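Local coordinates for protein phosphoribosylaminoimidazole carboxylase (Bombyx mori, PDB 4JA0) that probably catalyses two steps of purine biosynthesis, with an AIR carboxylase part and a SAICAR synthetase part joined in a single chain, at residues A[268-273]-A[315-320]; A[297-302]-A[311-316]. All coordinates share one frame; numbering follows the deposited sequence.

Both contacts lie in the AIR carboxylase part of the chain, with their centres about 6 Å apart. Each packs helix 307-317 against the parallel sheet. Interaction 1 uses strand 267-273, and interaction 2 uses its neighbour, strand 296-300. Along the chain the order is 268-273, 297-302, 311-316 and 315-320, and the two helical segments share Gln315 and Gln316. The strands are joined directly: Val271 O lies 2.8 Å from Arg299 N, a probable hydrogen bond. One helix thus covers two adjacent strands, with Ile313 and Tyr317 one turn apart. The same elements build the core of this part and border a second and a third subunit of the eight-chain assembly.

Interaction 1. Residues A[268-273]-A[315-320]; sequences KVVVFM and QQYEDT
This is an apolar strand-to-helix contact in which Tyr317 packs on Val270. It belongs to a flavodoxin-like fold, an alpha-beta-alpha layering round a parallel sheet of strand order 2-1-3-4-5. Strand 267-273 lies inside that sheet. Helix 307-317 is part of the beta-alpha-beta crossover from strand 296-300 to strand 323-329, and Tyr317 projects from it toward the sheet. The CA atoms of Val270 and Tyr317 are 8.3 Å apart, and the side chains fill the distance. Val270 CG2 lies over one face of the Tyr317 ring in a CH-pi contact, 3.6 Å from the centroid and 15° off the ring normal. CG1 of Val270 is anti to the backbone N (chi1 -173°), which brings it to the hydroxyl half of the ring, 3.7 Å from Tyr317 CE2. The phenol oxygen reaches past the valine to strand 296-300. There Tyr317 OH hydrogen-bonds both Arg299 NH1 and Asp297 OD2. Replacing Tyr317 with an alanine would probably take the ring face away from the Val270 methyls and cost Arg299 and Asp297 their shared hydroxyl partner. Next along the chain, Glu318 and Asp319 form salt bridges with Arg403 and Arg123 of the second subunit. Lys268 adds a looser contact: its CG is 4.4 Å from Tyr317 CE1. On the other flank Tyr317 CE2 meets the edge of the Phe272 ring, 4.2 Å from Phe272 CE1.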
loop_
_atom_site.group_PDB
_atom_site.type_symbol
_atom_site.label_atom_id
_atom_site.label_comp_id
_atom_site.label_asym_id
_atom_site.label_seq_id
_atom_site.Cartn_x
_atom_site.Cartn_y
_atom_site.Cartn_z
ATOM N N LYS A 268 -15.825 -35.192 -6.591
ATOM C CA LYS A 268 -14.785 -35.070 -5.597
ATOM C C LYS A 268 -14.279 -33.638 -5.612
ATOM O O LYS A 268 -14.046 -33.058 -6.680
ATOM C CB LYS A 268 -13.648 -36.070 -5.874
ATOM C CG LYS A 268 -12.505 -36.006 -4.880
ATOM C CD LYS A 268 -12.880 -36.649 -3.553
ATOM C CE LYS A 268 -13.078 -38.155 -3.723
ATOM N NZ LYS A 268 -13.303 -38.861 -2.419
ATOM N N VAL A 269 -14.151 -33.084 -4.413
ATOM C CA VAL A 269 -13.473 -31.823 -4.171
ATOM C C VAL A 269 -12.145 -32.197 -3.530
ATOM O O VAL A 269 -12.110 -32.887 -2.502
ATOM C CB VAL A 269 -14.289 -30.902 -3.223
ATOM C CG1 VAL A 269 -13.445 -29.783 -2.701
ATOM C CG2 VAL A 269 -15.494 -30.357 -3.927
ATOM N N VAL A 270 -11.050 -31.812 -4.171
ATOM C CA VAL A 270 -9.730 -32.098 -3.619
ATOM C C VAL A 270 -9.059 -30.799 -3.178
ATOM O O VAL A 270 -8.924 -29.862 -3.975
ATOM C CB VAL A 270 -8.834 -32.836 -4.635
ATOM C CG1 VAL A 270 -7.547 -33.270 -3.975
ATOM C CG2 VAL A 270 -9.563 -34.039 -5.192
ATOM N N VAL A 271 -8.647 -30.737 -1.915
ATOM C CA VAL A 271 -7.900 -29.587 -1.433
ATOM C C VAL A 271 -6.414 -29.920 -1.351
ATOM O O VAL A 271 -6.016 -30.765 -0.560
ATOM C CB VAL A 271 -8.394 -29.148 -0.052
ATOM C CG1 VAL A 271 -7.746 -27.835 0.331
ATOM C CG2 VAL A 271 -9.902 -28.984 -0.062
ATOM N N PHE A 272 -5.586 -29.264 -2.158
ATOM C CA PHE A 272 -4.136 -29.433 -2.034
ATOM C C PHE A 272 -3.585 -28.340 -1.136
ATOM O O PHE A 272 -3.753 -27.152 -1.443
ATOM C CB PHE A 272 -3.435 -29.297 -3.389
ATOM C CG PHE A 272 -3.599 -30.476 -4.298
ATOM C CD1 PHE A 272 -4.103 -31.677 -3.833
ATOM C CD2 PHE A 272 -3.220 -30.384 -5.626
ATOM C CE1 PHE A 272 -4.241 -32.763 -4.693
ATOM C CE2 PHE A 272 -3.363 -31.456 -6.485
ATOM C CZ PHE A 272 -3.873 -32.646 -6.019
ATOM N N MET A 273 -2.933 -28.713 -0.037
ATOM C CA MET A 273 -2.207 -27.723 0.751
ATOM C C MET A 273 -0.702 -27.919 0.533
ATOM O O MET A 273 -0.211 -29.056 0.503
ATOM C CB MET A 273 -2.563 -27.822 2.232
ATOM C CG MET A 273 -2.278 -29.175 2.771
ATOM S SD MET A 273 -3.274 -29.704 4.161
ATOM C CE MET A 273 -2.385 -28.878 5.445
ATOM N N GLN A 315 -3.032 -35.933 -11.546
ATOM C CA GLN A 315 -3.371 -36.767 -12.687
ATOM C C GLN A 315 -4.159 -37.989 -12.214
ATOM O O GLN A 315 -5.065 -38.464 -12.904
ATOM C CB GLN A 315 -2.108 -37.170 -13.463
ATOM C CG GLN A 315 -1.610 -36.075 -14.410
ATOM C CD GLN A 315 -0.152 -36.226 -14.859
ATOM O OE1 GLN A 315 0.642 -36.959 -14.261
ATOM N NE2 GLN A 315 0.193 -35.528 -15.933
ATOM N N GLN A 316 -3.898 -38.424 -10.990
ATOM C CA GLN A 316 -4.605 -39.572 -10.453
ATOM C C GLN A 316 -6.060 -39.242 -10.210
ATOM O O GLN A 316 -6.923 -40.072 -10.470
ATOM C CB GLN A 316 -3.933 -40.061 -9.173
ATOM C CG GLN A 316 -2.568 -40.692 -9.416
ATOM C CD GLN A 316 -1.798 -40.895 -8.133
ATOM O OE1 GLN A 316 -2.178 -40.382 -7.078
ATOM N NE2 GLN A 316 -0.719 -41.661 -8.206
ATOM N N TYR A 317 -6.330 -38.001 -9.801
ATOM C CA TYR A 317 -7.698 -37.536 -9.597
ATOM C C TYR A 317 -8.402 -37.345 -10.941
ATOM O O TYR A 317 -9.621 -37.480 -11.039
ATOM C CB TYR A 317 -7.717 -36.253 -8.755
ATOM C CG TYR A 317 -7.537 -36.518 -7.287
ATOM C CD1 TYR A 317 -8.541 -37.133 -6.557
ATOM C CD2 TYR A 317 -6.371 -36.173 -6.629
ATOM C CE1 TYR A 317 -8.398 -37.402 -5.214
ATOM C CE2 TYR A 317 -6.208 -36.442 -5.284
ATOM C CZ TYR A 317 -7.230 -37.059 -4.583
ATOM O OH TYR A 317 -7.103 -37.333 -3.239
ATOM N N GLU A 318 -7.607 -37.078 -11.976
ATOM C CA GLU A 318 -8.111 -36.870 -13.325
ATOM C C GLU A 318 -8.575 -38.164 -14.016
ATOM O O GLU A 318 -9.164 -38.115 -15.108
ATOM C CB GLU A 318 -7.056 -36.163 -14.168
ATOM C CG GLU A 318 -7.008 -34.659 -13.954
ATOM C CD GLU A 318 -6.166 -33.947 -14.999
ATOM O OE1 GLU A 318 -6.456 -32.769 -15.320
ATOM O OE2 GLU A 318 -5.212 -34.576 -15.510
ATOM N N ASP A 319 -8.302 -39.305 -13.380
ATOM C CA ASP A 319 -8.838 -40.599 -13.800
ATOM C C ASP A 319 -10.218 -40.795 -13.186
ATOM O O ASP A 319 -10.388 -41.597 -12.253
ATOM C CB ASP A 319 -7.906 -41.716 -13.340
ATOM C CG ASP A 319 -8.352 -43.109 -13.789
ATOM O OD1 ASP A 319 -9.130 -43.242 -14.769
ATOM O OD2 ASP A 319 -7.901 -44.083 -13.137
ATOM N N THR A 320 -11.207 -40.083 -13.722
ATOM C CA THR A 320 -12.567 -40.174 -13.219
ATOM C C THR A 320 -13.545 -39.943 -14.343
ATOM O O THR A 320 -13.146 -39.488 -15.412
ATOM C CB THR A 320 -12.819 -39.089 -12.122
ATOM O OG1 THR A 320 -14.127 -39.253 -11.552
ATOM C CG2 THR A 320 -12.673 -37.664 -12.706
#

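Interaction 2. Residues A[297-302]-A[311-316]; sequences DLRVTS and LRIMQQ
Arg299 NH2 forms a salt bridge with Asp417 OD1 of the third subunit, and the same nitrogen touches Ile313 CD1 at 3.8 Å. The other carboxylate oxygen of that Asp417 accepts a hydrogen bond from Val300 N, so one acidic side chain grips both side chain and backbone of this strand. Ile313 meets the guanidinium from the helix side. Its CG2 methyl sits over one face, 3.6 Å above the plane and displaced toward the rim. From there it is 3.9 Å from Arg299 NH1 and 4.0 Å from Arg299 CZ. The arginine chain bends at chi2 (-65°) and again at chi3 (-53°), and these two bends turn one face of the guanidinium to the Ile313 CG2 methyl. The methyl covers a face and leaves the N-H groups to their polar partners. Strand 296-300 is the outermost strand of the parallel sheet within this chain. Helix 307-317, which follows it, is the helical part of the beta-alpha-beta crossover to strand 323-329 in the flavodoxin-like fold, and packs back on the strand just left. Phe272 of the neighbouring strand touches both Arg299 and Ile313. CG1 of Ile313 is anti to its carbonyl carbon (chi1 -64°), and the extended arm carries CD1 toward the sheet, 4.3 Å from Thr301 CB. The hydroxyl of Thr301 is engaged outside this contact: Thr301 OG1 hydrogen-bonds Thr310 OG1, which also bonds Ser302 O.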
loop_
_atom_site.group_PDB
_atom_site.type_symbol
_atom_site.label_atom_id
_atom_site.label_comp_id
_atom_site.label_asym_id
_atom_site.label_seq_id
_atom_site.Cartn_x
_atom_site.Cartn_y
_atom_site.Cartn_z
ATOM N N ASP A 297 -11.420 -34.602 -0.244
ATOM C CA ASP A 297 -10.124 -35.168 0.102
ATOM C C ASP A 297 -9.151 -34.047 0.421
ATOM O O ASP A 297 -9.066 -33.054 -0.311
ATOM C CB ASP A 297 -9.547 -35.992 -1.045
ATOM C CG ASP A 297 -9.879 -37.443 -0.936
ATOM O OD1 ASP A 297 -10.277 -37.870 0.170
ATOM O OD2 ASP A 297 -9.691 -38.158 -1.947
ATOM N N LEU A 298 -8.422 -34.211 1.518
ATOM C CA LEU A 298 -7.354 -33.290 1.875
ATOM C C LEU A 298 -6.014 -33.902 1.476
ATOM O O LEU A 298 -5.678 -35.005 1.907
ATOM C CB LEU A 298 -7.369 -33.015 3.377
ATOM C CG LEU A 298 -8.608 -32.329 3.951
ATOM C CD1 LEU A 298 -8.425 -32.025 5.437
ATOM C CD2 LEU A 298 -8.925 -31.056 3.178
ATOM N N ARG A 299 -5.242 -33.195 0.662
ATOM C CA ARG A 299 -3.946 -33.710 0.257
ATOM C C ARG A 299 -2.833 -32.700 0.521
ATOM O O ARG A 299 -3.047 -31.499 0.463
ATOM C CB ARG A 299 -3.960 -34.119 -1.223
ATOM C CG ARG A 299 -5.113 -35.001 -1.618
ATOM C CD ARG A 299 -5.034 -36.329 -0.911
ATOM N NE ARG A 299 -3.729 -36.928 -1.114
ATOM C CZ ARG A 299 -3.449 -37.778 -2.100
ATOM N NH1 ARG A 299 -4.392 -38.123 -2.971
ATOM N NH2 ARG A 299 -2.219 -38.267 -2.222
ATOM N N VAL A 300 -1.642 -33.197 0.813
ATOM C CA VAL A 300 -0.507 -32.331 1.023
ATOM C C VAL A 300 0.479 -32.544 -0.122
ATOM O O VAL A 300 0.874 -33.664 -0.385
ATOM C CB VAL A 300 0.175 -32.619 2.388
ATOM C CG1 VAL A 300 1.407 -31.718 2.600
ATOM C CG2 VAL A 300 -0.813 -32.425 3.518
ATOM N N THR A 301 0.836 -31.465 -0.810
ATOM C CA THR A 301 1.849 -31.467 -1.861
ATOM C C THR A 301 2.273 -30.049 -2.218
ATOM O O THR A 301 1.470 -29.110 -2.180
ATOM C CB THR A 301 1.400 -32.200 -3.147
ATOM O OG1 THR A 301 2.520 -32.317 -4.045
ATOM C CG2 THR A 301 0.251 -31.453 -3.835
ATOM N N SER A 302 3.535 -29.920 -2.608
ATOM C CA SER A 302 4.143 -28.642 -2.929
ATOM C C SER A 302 4.331 -28.512 -4.435
ATOM O O SER A 302 4.682 -29.473 -5.102
ATOM C CB SER A 302 5.501 -28.555 -2.213
ATOM O OG SER A 302 6.076 -27.259 -2.231
ATOM N N LEU A 311 1.925 -32.914 -9.890
ATOM C CA LEU A 311 1.231 -33.265 -11.125
ATOM C C LEU A 311 0.774 -34.720 -11.142
ATOM O O LEU A 311 -0.307 -35.023 -11.649
ATOM C CB LEU A 311 2.117 -32.975 -12.339
ATOM C CG LEU A 311 2.463 -31.495 -12.564
ATOM C CD1 LEU A 311 3.215 -31.285 -13.873
ATOM C CD2 LEU A 311 1.209 -30.618 -12.502
ATOM N N ARG A 312 1.589 -35.619 -10.592
ATOM C CA ARG A 312 1.226 -37.034 -10.586
ATOM C C ARG A 312 -0.025 -37.263 -9.712
ATOM O O ARG A 312 -0.904 -38.036 -10.071
ATOM C CB ARG A 312 2.401 -37.909 -10.123
ATOM N N ILE A 313 -0.125 -36.549 -8.598
ATOM C CA ILE A 313 -1.275 -36.700 -7.725
ATOM C C ILE A 313 -2.522 -36.154 -8.393
ATOM O O ILE A 313 -3.580 -36.782 -8.365
ATOM C CB ILE A 313 -1.055 -36.001 -6.372
ATOM C CG1 ILE A 313 0.111 -36.661 -5.623
ATOM C CG2 ILE A 313 -2.322 -36.022 -5.531
ATOM C CD1 ILE A 313 0.272 -36.175 -4.204
ATOM N N MET A 314 -2.391 -35.016 -9.060
ATOM C CA MET A 314 -3.559 -34.438 -9.700
ATOM C C MET A 314 -3.986 -35.247 -10.924
ATOM O O MET A 314 -5.170 -35.272 -11.280
ATOM C CB MET A 314 -3.328 -32.977 -10.064
ATOM C CG MET A 314 -2.620 -32.806 -11.373
ATOM S SD MET A 314 -3.546 -31.818 -12.547
ATOM C CE MET A 314 -2.862 -32.455 -14.062
ATOM N N GLN A 315 -3.032 -35.933 -11.546
ATOM C CA GLN A 315 -3.371 -36.767 -12.687
ATOM C C GLN A 315 -4.159 -37.989 -12.214
ATOM O O GLN A 315 -5.065 -38.464 -12.904
ATOM C CB GLN A 315 -2.108 -37.170 -13.463
ATOM C CG GLN A 315 -1.610 -36.075 -14.410
ATOM C CD GLN A 315 -0.152 -36.226 -14.859
ATOM O OE1 GLN A 315 0.642 -36.959 -14.261
ATOM N NE2 GLN A 315 0.193 -35.528 -15.933
ATOM N N GLN A 316 -3.898 -38.424 -10.990
ATOM C CA GLN A 316 -4.605 -39.572 -10.453
ATOM C C GLN A 316 -6.060 -39.242 -10.210
ATOM O O GLN A 316 -6.923 -40.072 -10.470
ATOM C CB GLN A 316 -3.933 -40.061 -9.173
ATOM C CG GLN A 316 -2.568 -40.692 -9.416
ATOM C CD GLN A 316 -1.798 -40.895 -8.133
ATOM O OE1 GLN A 316 -2.178 -40.382 -7.078
ATOM N NE2 GLN A 316 -0.719 -41.661 -8.206
#